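Local coordinates for protein 16 kDa salivary peptide (Culex quinquefasciatus, PDB 7KCG) that is of unknown function but, as a salivary protein with a beta-trefoil fold like that of ricin-type lectins, may bind sugars, at residues P43-I48 and R58-G63; E64-S69 and N76-W81; I87-A92 and N109-H114; C115-G120 and T133-W138. All blocks are in the same frame, centred on the assembly; numbering follows the deposited sequence.

Interaction 1: residues P43-I48 and R58-G63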
loop_
_atom_site.group_PDB
_atom_site.type_symbol
_atom_site.label_atom_id
_atom_site.label_comp_id
_atom_site.label_asym_id
_atom_site.label_seq_id
_atom_site.Cartn_x
_atom_site.Cartn_y
_atom_site.Cartn_z
ATOM N N PRO A 43 14.665 3.762 1.299
ATOM C CA PRO A 43 13.591 3.110 2.001
ATOM C C PRO A 43 12.722 4.035 2.859
ATOM O O PRO A 43 13.248 4.682 3.726
ATOM C CB PRO A 43 14.319 2.094 2.874
ATOM C CG PRO A 43 15.608 1.843 2.148
ATOM C CD PRO A 43 15.977 3.211 1.627
ATOM N N GLN A 44 11.413 4.067 2.619
ATOM C CA GLN A 44 10.488 4.884 3.445
ATOM C C GLN A 44 9.729 3.925 4.378
ATOM O O GLN A 44 9.317 2.881 3.921
ATOM C CB GLN A 44 9.658 5.781 2.535
ATOM C CG GLN A 44 10.090 7.244 2.522
ATOM C CD GLN A 44 11.358 7.510 3.287
ATOM N N ARG A 45 9.542 4.293 5.639
ATOM C CA ARG A 45 8.980 3.375 6.654
ATOM C C ARG A 45 7.457 3.406 6.784
ATOM O O ARG A 45 6.870 4.476 6.626
ATOM C CB ARG A 45 9.717 3.586 7.970
ATOM C CG ARG A 45 11.170 3.150 7.906
ATOM C CD ARG A 45 12.101 4.007 8.737
ATOM N NE ARG A 45 12.312 3.443 10.060
ATOM C CZ ARG A 45 13.269 2.577 10.362
ATOM N NH1 ARG A 45 14.112 2.171 9.432
ATOM N NH2 ARG A 45 13.384 2.125 11.597
ATOM N N TRP A 46 6.848 2.237 6.940
ATOM C CA TRP A 46 5.417 2.109 7.186
ATOM C C TRP A 46 5.206 1.263 8.433
ATOM O O TRP A 46 6.134 0.625 8.941
ATOM C CB TRP A 46 4.702 1.472 5.988
ATOM C CG TRP A 46 4.852 2.237 4.716
ATOM C CD1 TRP A 46 5.960 2.305 3.920
ATOM C CD2 TRP A 46 3.853 3.039 4.085
ATOM N NE1 TRP A 46 5.709 3.104 2.832
ATOM C CE2 TRP A 46 4.424 3.575 2.915
ATOM C CE3 TRP A 46 2.527 3.356 4.397
ATOM C CZ2 TRP A 46 3.718 4.401 2.055
ATOM C CZ3 TRP A 46 1.833 4.185 3.551
ATOM C CH2 TRP A 46 2.428 4.703 2.389
ATOM N N THR A 47 3.972 1.246 8.939
ATOM C CA THR A 47 3.614 0.364 10.043
ATOM C C THR A 47 2.425 -0.495 9.636
ATOM O O THR A 47 1.368 0.032 9.270
ATOM C CB THR A 47 3.303 1.143 11.325
ATOM O OG1 THR A 47 4.501 1.768 11.799
ATOM C CG2 THR A 47 2.807 0.195 12.395
ATOM N N ILE A 48 2.605 -1.813 9.695
ATOM C CA ILE A 48 1.559 -2.774 9.371
ATOM C C ILE A 48 1.027 -3.374 10.661
ATOM O O ILE A 48 1.802 -3.880 11.486
ATOM C CB ILE A 48 2.081 -3.872 8.429
ATOM C CG1 ILE A 48 2.401 -3.276 7.056
ATOM C CG2 ILE A 48 1.061 -4.987 8.324
ATOM C CD1 ILE A 48 2.731 -4.302 5.987
ATOM N N ARG A 58 -0.084 2.036 7.698
ATOM C CA ARG A 58 0.065 3.455 8.102
ATOM C C ARG A 58 1.450 4.002 7.762
ATOM O O ARG A 58 2.416 3.354 8.047
ATOM C CB ARG A 58 -0.168 3.598 9.602
ATOM C CG ARG A 58 -0.418 5.022 10.046
ATOM C CD ARG A 58 -0.747 5.082 11.505
ATOM N NE ARG A 58 -1.996 4.466 11.874
ATOM C CZ ARG A 58 -3.124 5.111 12.019
ATOM N NH1 ARG A 58 -3.180 6.398 11.787
ATOM N NH2 ARG A 58 -4.204 4.469 12.385
ATOM N N ASN A 59 1.484 5.193 7.179
ATOM C CA ASN A 59 2.736 5.892 6.818
ATOM C C ASN A 59 3.349 6.432 8.094
ATOM O O ASN A 59 2.740 7.254 8.692
ATOM C CB ASN A 59 2.464 7.040 5.868
ATOM C CG ASN A 59 3.716 7.794 5.513
ATOM O OD1 ASN A 59 4.113 8.696 6.229
ATOM N ND2 ASN A 59 4.328 7.432 4.410
ATOM N N ASN A 60 4.525 5.929 8.445
ATOM C CA ASN A 60 5.272 6.200 9.698
ATOM C C ASN A 60 5.631 7.668 9.885
ATOM O O ASN A 60 5.626 8.125 11.000
ATOM C CB ASN A 60 6.634 5.525 9.649
ATOM C CG ASN A 60 6.629 4.212 10.383
ATOM O OD1 ASN A 60 5.581 3.684 10.617
ATOM N ND2 ASN A 60 7.777 3.697 10.766
ATOM N N LYS A 61 5.870 8.356 8.797
ATOM C CA LYS A 61 6.378 9.721 8.806
ATOM C C LYS A 61 5.274 10.687 9.212
ATOM O O LYS A 61 5.474 11.550 10.076
ATOM C CB LYS A 61 6.941 10.099 7.438
ATOM N N HIS A 62 4.093 10.533 8.615
ATOM C CA HIS A 62 2.945 11.378 8.901
ATOM C C HIS A 62 1.895 10.709 9.774
ATOM O O HIS A 62 0.977 11.395 10.242
ATOM C CB HIS A 62 2.306 11.829 7.582
ATOM C CG HIS A 62 3.169 12.758 6.790
ATOM N ND1 HIS A 62 2.855 14.088 6.609
ATOM C CD2 HIS A 62 4.338 12.554 6.139
ATOM C CE1 HIS A 62 3.793 14.663 5.878
ATOM N NE2 HIS A 62 4.705 13.754 5.580
ATOM N N GLY A 63 1.999 9.398 10.003
ATOM C CA GLY A 63 1.056 8.681 10.844
ATOM C C GLY A 63 -0.295 8.449 10.215
ATOM O O GLY A 63 -1.261 8.164 10.933
#
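Trp-46 and Asn-59 face each other as an antiparallel non-hydrogen-bonded pair, with CA atoms 4.7 Å apart. Thr-47 and Arg-58 follow as the hydrogen-bonded pair: Thr-47 N donates to Arg-58 O, and Arg-58 N donates to Thr-47 O. A weak bond from Asn-60 N to Arg-45 O extends the pairing into the turn. Asn-59 lies against the Trp-46 ring. Its CB sits over the six-membered ring in a CH-pi contact, 4.2 Å from the centroid. Its amide plane stands 85° to the indole, and ND2 hangs 3.8 Å above that plane, toward the rim. The segments belong to the hairpin of strands 45-51 and 54-59 in the beta-trefoil fold. Trp-46 NE1 donates to Leu-23 O, which ties the hairpin to strand 22-29. Asn-59 OD1 accepts from His-62 N at 3.0 Å, an Asx motif that shapes the turn after the strand. On the face of Thr-47 and Arg-58, the Thr-47 side chain crosses that of the turn residue Asn-60 at about a right angle. Thr-47 OG1 donates to Asn-60 OD1 at a very short, doubtful 2.5 Å. The Arg-58 chain bends at chi3, and NH1 bonds Gly-63 O at 2.7 Å.

Interaction 2: residues E64-S69 and N76-W81. With FMT (formic acid), chain C.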
loop_
_atom_site.group_PDB
_atom_site.type_symbol
_atom_site.label_atom_id
_atom_site.label_comp_id
_atom_site.label_asym_id
_atom_site.label_seq_id
_atom_site.Cartn_x
_atom_site.Cartn_y
_atom_site.Cartn_z
ATOM N N GLU A 64 -0.388 8.563 8.893
ATOM C CA GLU A 64 -1.650 8.539 8.171
ATOM C C GLU A 64 -1.912 7.166 7.562
ATOM O O GLU A 64 -0.985 6.498 7.095
ATOM C CB GLU A 64 -1.637 9.610 7.081
ATOM C CG GLU A 64 -1.512 11.024 7.646
ATOM C CD GLU A 64 -1.000 12.032 6.621
ATOM O OE1 GLU A 64 -0.764 11.654 5.454
ATOM O OE2 GLU A 64 -0.840 13.220 6.986
ATOM N N GLU A 65 -3.179 6.747 7.584
ATOM C CA GLU A 65 -3.570 5.434 7.078
ATOM C C GLU A 65 -3.664 5.428 5.562
ATOM O O GLU A 65 -4.149 6.378 4.950
ATOM C CB GLU A 65 -4.928 5.012 7.635
ATOM C CG GLU A 65 -4.953 4.582 9.068
ATOM C CD GLU A 65 -6.265 3.897 9.415
ATOM O OE1 GLU A 65 -7.327 4.569 9.392
ATOM O OE2 GLU A 65 -6.233 2.681 9.701
ATOM N N LEU A 66 -3.220 4.328 4.959
ATOM C CA LEU A 66 -3.362 4.122 3.528
ATOM C C LEU A 66 -4.757 3.591 3.221
ATOM O O LEU A 66 -5.211 2.636 3.852
ATOM C CB LEU A 66 -2.298 3.122 3.052
ATOM C CG LEU A 66 -2.247 2.900 1.552
ATOM C CD1 LEU A 66 -1.608 4.106 0.904
ATOM C CD2 LEU A 66 -1.467 1.622 1.228
ATOM N N PHE A 67 -5.453 4.199 2.255
ATOM C CA PHE A 67 -6.788 3.696 1.940
ATOM C C PHE A 67 -7.106 3.943 0.475
ATOM O O PHE A 67 -6.456 4.741 -0.198
ATOM C CB PHE A 67 -7.874 4.304 2.852
ATOM C CG PHE A 67 -8.236 5.732 2.524
ATOM C CD1 PHE A 67 -7.416 6.769 2.907
ATOM C CD2 PHE A 67 -9.427 6.022 1.878
ATOM C CE1 PHE A 67 -7.764 8.089 2.627
ATOM C CE2 PHE A 67 -9.782 7.350 1.586
ATOM C CZ PHE A 67 -8.950 8.368 1.961
ATOM N N GLU A 68 -8.090 3.203 -0.027
ATOM C CA GLU A 68 -8.568 3.368 -1.392
ATOM C C GLU A 68 -9.890 4.118 -1.368
ATOM O O GLU A 68 -10.762 3.825 -0.547
ATOM C CB GLU A 68 -8.752 2.022 -2.099
ATOM C CG GLU A 68 -9.245 2.179 -3.540
ATOM C CD GLU A 68 -9.438 0.861 -4.273
ATOM O OE1 GLU A 68 -9.086 -0.206 -3.721
ATOM O OE2 GLU A 68 -9.945 0.891 -5.416
ATOM N N SER A 69 -10.040 5.062 -2.295
ATOM C CA SER A 69 -11.115 6.042 -2.265
ATOM C C SER A 69 -12.223 5.697 -3.252
ATOM O O SER A 69 -12.012 5.000 -4.245
ATOM C CB SER A 69 -10.554 7.433 -2.571
ATOM O OG SER A 69 -11.578 8.378 -2.862
ATOM N N ASN A 76 -9.014 4.055 -9.408
ATOM C CA ASN A 76 -9.485 4.566 -8.099
ATOM C C ASN A 76 -8.264 5.124 -7.401
ATOM O O ASN A 76 -7.204 4.501 -7.495
ATOM C CB ASN A 76 -10.215 3.547 -7.217
ATOM C CG ASN A 76 -11.476 2.945 -7.782
ATOM O OD1 ASN A 76 -11.444 2.296 -8.820
ATOM N ND2 ASN A 76 -12.572 3.096 -7.060
ATOM N N TYR A 77 -8.409 6.275 -6.770
ATOM C CA TYR A 77 -7.334 6.920 -6.038
ATOM C C TYR A 77 -6.936 6.085 -4.830
ATOM O O TYR A 77 -7.776 5.444 -4.191
ATOM C CB TYR A 77 -7.772 8.293 -5.549
ATOM C CG TYR A 77 -7.657 9.428 -6.540
ATOM C CD1 TYR A 77 -6.439 10.055 -6.765
ATOM C CD2 TYR A 77 -8.776 9.904 -7.212
ATOM C CE1 TYR A 77 -6.330 11.112 -7.656
ATOM C CE2 TYR A 77 -8.677 10.965 -8.110
ATOM C CZ TYR A 77 -7.454 11.565 -8.325
ATOM O OH TYR A 77 -7.348 12.620 -9.214
ATOM N N VAL A 78 -5.650 6.140 -4.497
ATOM C CA VAL A 78 -5.115 5.618 -3.249
ATOM C C VAL A 78 -4.526 6.797 -2.498
ATOM O O VAL A 78 -3.672 7.506 -3.040
ATOM C CB VAL A 78 -4.042 4.543 -3.493
ATOM C CG1 VAL A 78 -3.376 4.188 -2.190
ATOM C CG2 VAL A 78 -4.657 3.330 -4.158
ATOM N N PHE A 79 -4.968 7.004 -1.253
ATOM C CA PHE A 79 -4.625 8.187 -0.474
ATOM C C PHE A 79 -4.068 7.814 0.892
ATOM O O PHE A 79 -4.314 6.729 1.412
ATOM C CB PHE A 79 -5.858 9.073 -0.196
ATOM C CG PHE A 79 -6.478 9.688 -1.406
ATOM C CD1 PHE A 79 -5.732 10.443 -2.281
ATOM C CD2 PHE A 79 -7.838 9.543 -1.639
ATOM C CE1 PHE A 79 -6.320 11.030 -3.378
ATOM C CE2 PHE A 79 -8.432 10.133 -2.735
ATOM C CZ PHE A 79 -7.666 10.878 -3.605
ATOM N N LEU A 80 -3.371 8.773 1.499
ATOM C CA LEU A 80 -3.149 8.820 2.936
ATOM C C LEU A 80 -4.195 9.734 3.583
ATOM O O LEU A 80 -4.498 10.806 3.057
ATOM C CB LEU A 80 -1.739 9.321 3.243
ATOM C CG LEU A 80 -0.607 8.421 2.749
ATOM C CD1 LEU A 80 0.738 8.947 3.201
ATOM C CD2 LEU A 80 -0.844 7.008 3.266
ATOM N N TRP A 81 -4.745 9.301 4.722
ATOM C CA TRP A 81 -5.901 9.948 5.360
ATOM C C TRP A 81 -5.410 11.011 6.346
ATOM O O TRP A 81 -5.062 10.700 7.487
ATOM C CB TRP A 81 -6.761 8.878 6.024
ATOM C CG TRP A 81 -8.033 9.317 6.678
ATOM C CD1 TRP A 81 -8.452 8.980 7.924
ATOM C CD2 TRP A 81 -9.075 10.116 6.106
ATOM N NE1 TRP A 81 -9.672 9.549 8.185
ATOM C CE2 TRP A 81 -10.080 10.244 7.080
ATOM C CE3 TRP A 81 -9.250 10.740 4.873
ATOM C CZ2 TRP A 81 -11.244 10.973 6.860
ATOM C CZ3 TRP A 81 -10.408 11.463 4.656
ATOM C CH2 TRP A 81 -11.387 11.576 5.645
HETATM C C FMT C . -12.962 8.697 0.146
HETATM O O1 FMT C . -13.599 7.760 -0.288
HETATM O O2 FMT C . -12.423 9.633 -0.563
HETATM O O HOH W 1 -5.012 8.612 8.847
#
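Phe-67 and Phe-79 form the central hydrogen-bonded pair of two antiparallel strands, 64-69 and 76-81, whose axes come within 4.4 Å at 156°. The strands are neighbours in the main sheet of the beta-trefoil. Two further backbone bonds, Trp-81 N to Glu-65 O and Ser-69 N to Tyr-77 O, flank the pair. Phe-67, Phe-79 and Trp-81 make an aromatic cluster on one face. CG of Phe-67 lies between the backbone N and the carbonyl carbon (chi1 75°). This directs CG toward the partner strand, and CE1 lies 3.5 Å from Phe-79 CB. The Phe-67 and Trp-81 rings meet obliquely, their planes at 82°. On the other face, Leu-66 CD1 touches Val-78 CG1 at 3.6 Å and also meets Leu-80 CD2. Charged groups lie at both ends of this apolar patch. Glu-64 crosses Leu-80 at about a right angle, and its OE1 forms a salt bridge with Arg-35. The Glu-68 carboxylate brings OE2 3.2 Å from Asn-76 CB, and the same oxygen accepts from His-114 ND1. Asn-76 ND2 makes a weak bond to Ser-69 O. A water bridges Glu-65 N and Trp-81 O. A formic acid, probably from the crystallisation liquor, meets the edge of the Phe-67 ring, and its O2 accepts from Ser-69 OG at 2.8 Å.

Interaction 3: residues I87-A92 and N109-H114. With FMT (formic acid), chain D.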
loop_
_atom_site.group_PDB
_atom_site.type_symbol
_atom_site.label_atom_id
_atom_site.label_comp_id
_atom_site.label_asym_id
_atom_site.label_seq_id
_atom_site.Cartn_x
_atom_site.Cartn_y
_atom_site.Cartn_z
ATOM N N ILE A 87 -10.694 4.785 9.836
ATOM C CA ILE A 87 -11.569 4.399 8.735
ATOM C C ILE A 87 -12.114 3.007 9.027
ATOM O O ILE A 87 -11.346 2.054 9.204
ATOM C CB ILE A 87 -10.821 4.451 7.392
ATOM C CG1 ILE A 87 -10.528 5.905 7.050
ATOM C CG2 ILE A 87 -11.617 3.794 6.278
ATOM C CD1 ILE A 87 -9.816 6.111 5.730
ATOM N N ASN A 88 -13.444 2.892 9.079
ATOM C CA ASN A 88 -14.116 1.688 9.541
ATOM C C ASN A 88 -14.974 1.022 8.468
ATOM O O ASN A 88 -15.693 0.062 8.778
ATOM C CB ASN A 88 -14.978 2.025 10.772
ATOM C CG ASN A 88 -15.205 0.827 11.670
ATOM O OD1 ASN A 88 -14.378 -0.093 11.732
ATOM N ND2 ASN A 88 -16.333 0.826 12.376
ATOM N N ASP A 89 -14.920 1.487 7.221
ATOM C CA ASP A 89 -15.789 0.982 6.162
ATOM C C ASP A 89 -15.094 -0.010 5.228
ATOM O O ASP A 89 -15.616 -0.286 4.140
ATOM C CB ASP A 89 -16.368 2.144 5.340
ATOM C CG ASP A 89 -15.319 2.885 4.522
ATOM O OD1 ASP A 89 -14.118 2.524 4.569
ATOM O OD2 ASP A 89 -15.694 3.844 3.809
ATOM N N GLY A 90 -13.926 -0.526 5.612
ATOM C CA GLY A 90 -13.168 -1.429 4.775
ATOM C C GLY A 90 -12.152 -0.767 3.871
ATOM O O GLY A 90 -11.260 -1.456 3.356
ATOM N N GLY A 91 -12.251 0.548 3.670
ATOM C CA GLY A 91 -11.375 1.216 2.725
ATOM C C GLY A 91 -9.921 1.236 3.153
ATOM O O GLY A 91 -9.029 1.314 2.309
ATOM N N ALA A 92 -9.659 1.182 4.460
ATOM C CA ALA A 92 -8.298 1.193 4.973
ATOM C C ALA A 92 -7.836 -0.178 5.415
ATOM O O ALA A 92 -6.782 -0.285 6.048
ATOM C CB ALA A 92 -8.163 2.170 6.137
ATOM N N ASN A 109 -7.357 -4.371 -1.462
ATOM C CA ASN A 109 -8.278 -3.597 -0.636
ATOM C C ASN A 109 -9.527 -4.401 -0.304
ATOM O O ASN A 109 -10.125 -5.030 -1.183
ATOM C CB ASN A 109 -8.656 -2.311 -1.359
ATOM C CG ASN A 109 -9.335 -1.333 -0.453
ATOM O OD1 ASN A 109 -10.553 -1.168 -0.503
ATOM N ND2 ASN A 109 -8.552 -0.678 0.397
ATOM N N VAL A 110 -9.930 -4.377 0.968
ATOM C CA VAL A 110 -11.085 -5.161 1.400
ATOM C C VAL A 110 -12.366 -4.592 0.798
ATOM O O VAL A 110 -13.174 -5.318 0.207
ATOM C CB VAL A 110 -11.161 -5.194 2.939
ATOM C CG1 VAL A 110 -12.521 -5.708 3.402
ATOM C CG2 VAL A 110 -10.028 -6.023 3.521
ATOM N N LYS A 111 -12.560 -3.277 0.938
ATOM C CA LYS A 111 -13.783 -2.639 0.466
ATOM C C LYS A 111 -13.954 -2.800 -1.039
ATOM O O LYS A 111 -15.038 -3.152 -1.520
ATOM C CB LYS A 111 -13.766 -1.159 0.850
ATOM C CG LYS A 111 -15.028 -0.380 0.479
ATOM C CD LYS A 111 -14.856 1.083 0.832
ATOM C CE LYS A 111 -16.087 1.899 0.463
ATOM N NZ LYS A 111 -15.862 3.340 0.744
ATOM N N PHE A 112 -12.894 -2.554 -1.803
ATOM C CA PHE A 112 -13.025 -2.430 -3.251
ATOM C C PHE A 112 -12.551 -3.651 -4.024
ATOM O O PHE A 112 -12.782 -3.714 -5.237
ATOM C CB PHE A 112 -12.253 -1.211 -3.744
ATOM C CG PHE A 112 -12.909 0.104 -3.411
ATOM C CD1 PHE A 112 -14.073 0.488 -4.051
ATOM C CD2 PHE A 112 -12.352 0.956 -2.477
ATOM C CE1 PHE A 112 -14.669 1.696 -3.760
ATOM C CE2 PHE A 112 -12.949 2.175 -2.179
ATOM C CZ PHE A 112 -14.103 2.543 -2.824
ATOM N N SER A 113 -11.875 -4.594 -3.365
ATOM C CA SER A 113 -11.321 -5.789 -4.016
ATOM C C SER A 113 -10.335 -5.429 -5.127
ATOM O O SER A 113 -10.329 -6.042 -6.196
ATOM C CB SER A 113 -12.433 -6.698 -4.551
ATOM O OG SER A 113 -13.244 -7.205 -3.509
ATOM N N HIS A 114 -9.474 -4.448 -4.867
ATOM C CA HIS A 114 -8.475 -3.992 -5.824
ATOM C C HIS A 114 -7.083 -4.175 -5.245
ATOM O O HIS A 114 -6.864 -3.961 -4.048
ATOM C CB HIS A 114 -8.670 -2.514 -6.181
ATOM C CG HIS A 114 -9.924 -2.231 -6.942
ATOM N ND1 HIS A 114 -10.429 -0.956 -7.093
ATOM C CD2 HIS A 114 -10.775 -3.055 -7.596
ATOM C CE1 HIS A 114 -11.538 -1.008 -7.806
ATOM N NE2 HIS A 114 -11.772 -2.271 -8.123
HETATM C C FMT D . -15.135 6.437 6.858
HETATM O O1 FMT D . -15.074 5.426 7.526
HETATM O O2 FMT D . -14.151 7.262 6.659
#
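Lys-111 lays its extended side chain over the turn at Asp-89 to Gly-91. Its CB is 3.4 Å from Gly-90 C, and its CD passes 3.9 Å from Gly-91 N. At the tip, NZ forms a salt bridge with Asp-89 OD2 at 3.1 Å, approaching from above the carboxylate plane. The other oxygen, Asp-89 OD1, accepts from Gly-91 N, so both carboxylate oxygens are engaged. Lys-111 N donates to Gly-90 O at 3.3 Å from well above the carbonyl plane. Gly-90 has positive phi (91°), and its backbone packs against Lys-111 CB. Asn-109 uses both ends of its amide. ND2 donates to Gly-91 O at 2.8 Å, with that oxygen in the amide plane. OD1 accepts from Phe-112 N on a lone pair. Glu-68 of strand 64-69 packs against Asn-109 and Phe-112. The contact joins the loop before strand 93-98 to the loop after strand 104-109 in the beta-trefoil, pairing an Asx turn at Asp-89 with an Asx motif at Asn-109.

Interaction 4: residues C115-G120 and T133-W138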
loop_
_atom_site.group_PDB
_atom_site.type_symbol
_atom_site.label_atom_id
_atom_site.label_comp_id
_atom_site.label_asym_id
_atom_site.label_seq_id
_atom_site.Cartn_x
_atom_site.Cartn_y
_atom_site.Cartn_z
ATOM N N CYS A 115 -6.137 -4.578 -6.088
ATOM C CA CYS A 115 -4.765 -4.754 -5.649
ATOM C C CYS A 115 -3.973 -3.493 -5.951
ATOM O O CYS A 115 -4.053 -2.949 -7.058
ATOM C CB CYS A 115 -4.109 -5.961 -6.324
ATOM S SG CYS A 115 -4.771 -7.546 -5.793
ATOM N N LEU A 116 -3.181 -3.059 -4.976
ATOM C CA LEU A 116 -2.277 -1.937 -5.171
ATOM C C LEU A 116 -1.379 -2.202 -6.376
ATOM O O LEU A 116 -0.888 -3.320 -6.576
ATOM C CB LEU A 116 -1.440 -1.747 -3.909
ATOM C CG LEU A 116 -0.937 -0.376 -3.489
ATOM C CD1 LEU A 116 -2.117 0.498 -3.032
ATOM C CD2 LEU A 116 0.065 -0.560 -2.356
ATOM N N PHE A 117 -1.174 -1.166 -7.184
ATOM C CA PHE A 117 -0.595 -1.343 -8.507
ATOM C C PHE A 117 0.139 -0.068 -8.889
ATOM O O PHE A 117 -0.227 1.026 -8.452
ATOM C CB PHE A 117 -1.715 -1.703 -9.506
ATOM C CG PHE A 117 -1.380 -1.454 -10.959
ATOM C CD1 PHE A 117 -1.561 -0.196 -11.530
ATOM C CD2 PHE A 117 -0.954 -2.495 -11.768
ATOM C CE1 PHE A 117 -1.269 0.027 -12.868
ATOM C CE2 PHE A 117 -0.670 -2.280 -13.115
ATOM C CZ PHE A 117 -0.827 -1.016 -13.661
ATOM N N THR A 118 1.195 -0.211 -9.687
ATOM C CA THR A 118 1.796 0.958 -10.314
ATOM C C THR A 118 2.090 0.656 -11.770
ATOM O O THR A 118 2.425 -0.477 -12.131
ATOM C CB THR A 118 3.081 1.421 -9.611
ATOM O OG1 THR A 118 3.504 2.673 -10.178
ATOM C CG2 THR A 118 4.197 0.401 -9.767
ATOM N N GLN A 119 2.053 1.712 -12.576
ATOM C CA GLN A 119 2.230 1.529 -14.029
ATOM C C GLN A 119 3.664 1.162 -14.368
ATOM O O GLN A 119 3.875 0.121 -15.004
ATOM C CB GLN A 119 1.852 2.812 -14.758
ATOM C CG GLN A 119 1.339 2.563 -16.167
ATOM C CD GLN A 119 0.079 1.735 -16.180
ATOM O OE1 GLN A 119 -0.962 2.150 -15.680
ATOM N NE2 GLN A 119 0.160 0.555 -16.772
ATOM N N GLY A 120 4.591 2.020 -14.022
ATOM C CA GLY A 120 5.975 1.776 -14.430
ATOM C C GLY A 120 6.649 3.068 -14.816
ATOM O O GLY A 120 6.255 3.650 -15.814
ATOM N N THR A 133 0.338 -9.597 -12.461
ATOM C CA THR A 133 1.661 -9.317 -13.008
ATOM C C THR A 133 2.565 -8.734 -11.920
ATOM O O THR A 133 2.143 -8.506 -10.782
ATOM C CB THR A 133 1.570 -8.360 -14.201
ATOM O OG1 THR A 133 1.321 -7.032 -13.727
ATOM C CG2 THR A 133 0.437 -8.769 -15.116
ATOM N N ALA A 134 3.823 -8.475 -12.294
ATOM C CA ALA A 134 4.782 -7.904 -11.353
ATOM C C ALA A 134 4.388 -6.511 -10.877
ATOM O O ALA A 134 4.865 -6.079 -9.822
ATOM C CB ALA A 134 6.174 -7.846 -11.978
ATOM N N LYS A 135 3.564 -5.789 -11.642
ATOM C CA LYS A 135 3.149 -4.442 -11.253
ATOM C C LYS A 135 2.320 -4.445 -9.979
ATOM O O LYS A 135 2.184 -3.395 -9.337
ATOM C CB LYS A 135 2.340 -3.791 -12.379
ATOM C CG LYS A 135 2.989 -3.885 -13.777
ATOM C CD LYS A 135 1.955 -3.613 -14.883
ATOM C CE LYS A 135 2.459 -4.034 -16.265
ATOM N NZ LYS A 135 1.449 -3.782 -17.348
ATOM N N TYR A 136 1.745 -5.588 -9.630
ATOM C CA TYR A 136 0.902 -5.771 -8.458
ATOM C C TYR A 136 1.650 -6.376 -7.277
ATOM O O TYR A 136 1.038 -6.621 -6.235
ATOM C CB TYR A 136 -0.286 -6.679 -8.811
ATOM C CG TYR A 136 -1.222 -6.110 -9.854
ATOM C CD1 TYR A 136 -1.018 -6.348 -11.209
ATOM C CD2 TYR A 136 -2.316 -5.346 -9.483
ATOM C CE1 TYR A 136 -1.878 -5.822 -12.167
ATOM C CE2 TYR A 136 -3.185 -4.819 -10.433
ATOM C CZ TYR A 136 -2.959 -5.061 -11.774
ATOM O OH TYR A 136 -3.817 -4.538 -12.719
ATOM N N GLU A 137 2.942 -6.653 -7.413
ATOM C CA GLU A 137 3.651 -7.472 -6.441
ATOM C C GLU A 137 4.547 -6.581 -5.598
ATOM O O GLU A 137 5.224 -5.697 -6.127
ATOM C CB GLU A 137 4.456 -8.578 -7.148
ATOM C CG GLU A 137 3.531 -9.587 -7.835
ATOM C CD GLU A 137 4.284 -10.674 -8.591
ATOM O OE1 GLU A 137 5.430 -10.418 -8.998
ATOM O OE2 GLU A 137 3.721 -11.772 -8.777
ATOM N N TRP A 138 4.526 -6.799 -4.286
ATOM C CA TRP A 138 5.185 -5.912 -3.339
ATOM C C TRP A 138 6.048 -6.696 -2.371
ATOM O O TRP A 138 5.573 -7.656 -1.739
ATOM C CB TRP A 138 4.148 -5.088 -2.562
ATOM C CG TRP A 138 3.257 -4.317 -3.455
ATOM C CD1 TRP A 138 2.143 -4.775 -4.088
ATOM C CD2 TRP A 138 3.410 -2.944 -3.848
ATOM N NE1 TRP A 138 1.583 -3.762 -4.855
ATOM C CE2 TRP A 138 2.341 -2.633 -4.710
ATOM C CE3 TRP A 138 4.341 -1.946 -3.541
ATOM C CZ2 TRP A 138 2.168 -1.354 -5.267
ATOM C CZ3 TRP A 138 4.169 -0.680 -4.099
ATOM C CH2 TRP A 138 3.101 -0.406 -4.951
HETATM O O HOH W 2 -1.104 -5.643 -4.927
#
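Leu-116 and Trp-138 meet through both a hydrogen bond and apolar packing. In the hydrogen bond, Trp-138 NE1 donates to Leu-116 O at 3.0 Å. The oxygen lies in the indole plane, while NE1 stands 67° out of the carbonyl plane. A water lies between Leu-116 O and Tyr-136 O. Thr-118 N makes a weak bond to Lys-135 O, which also accepts from Asn-16 ND2. The Trp-138 bond holds strand 115-118 to the start of strand 138-142 in the beta-trefoil. The weak bond reaches the 3-10 turn at 134-136. Cys-115 is disulfide-bonded to Cys-131. Thr-118 O is buried without a polar partner, against Lys-135 CB. Apolar contacts make up the rest. Leu-116 CD2 sits over the six-membered ring of Trp-138, 4.0 Å from its centroid, in a CH-pi contact. The two side chains cross at about a right angle. Phe-117 and Tyr-136 pack obliquely, their ring planes at 45°. Phe-117 CD2 lies over one Tyr-136 face, 3.3 Å from CZ. CG of Phe-117 is anti to the backbone N (chi1 160°), on the side of Lys-135. Lys-135 runs beside Phe-117, pointing the same way, and brings CD 3.4 Å from Phe-117 CE2. Cys-115 CB touches Tyr-136 CD2 at 3.7 Å.

How the interactions relate
Interactions 2 and 4 are buried, whereas interactions 1 and 3 are only partly so. Interactions 1 and 2 share one sheet: strands 54-59 and 64-69 are neighbours, Asn-59 N probably bonds Glu-64 O, and Asn-59 CB packs on Leu-80 CD1. Interaction 3 lies against strand 64-69 at Glu-68, where Glu-68 N probably bonds Gly-91 O. Interactions 2 and 4 touch through Val-78 CG2 and Leu-116 CD1. Interactions 1 and 4 lie on opposite sides of the chain's centre, about 19 Å apart between centres. Strand pairing dominates interactions 1 and 2, loop polar bonds and a salt bridge interaction 3, and aromatic packing interaction 4.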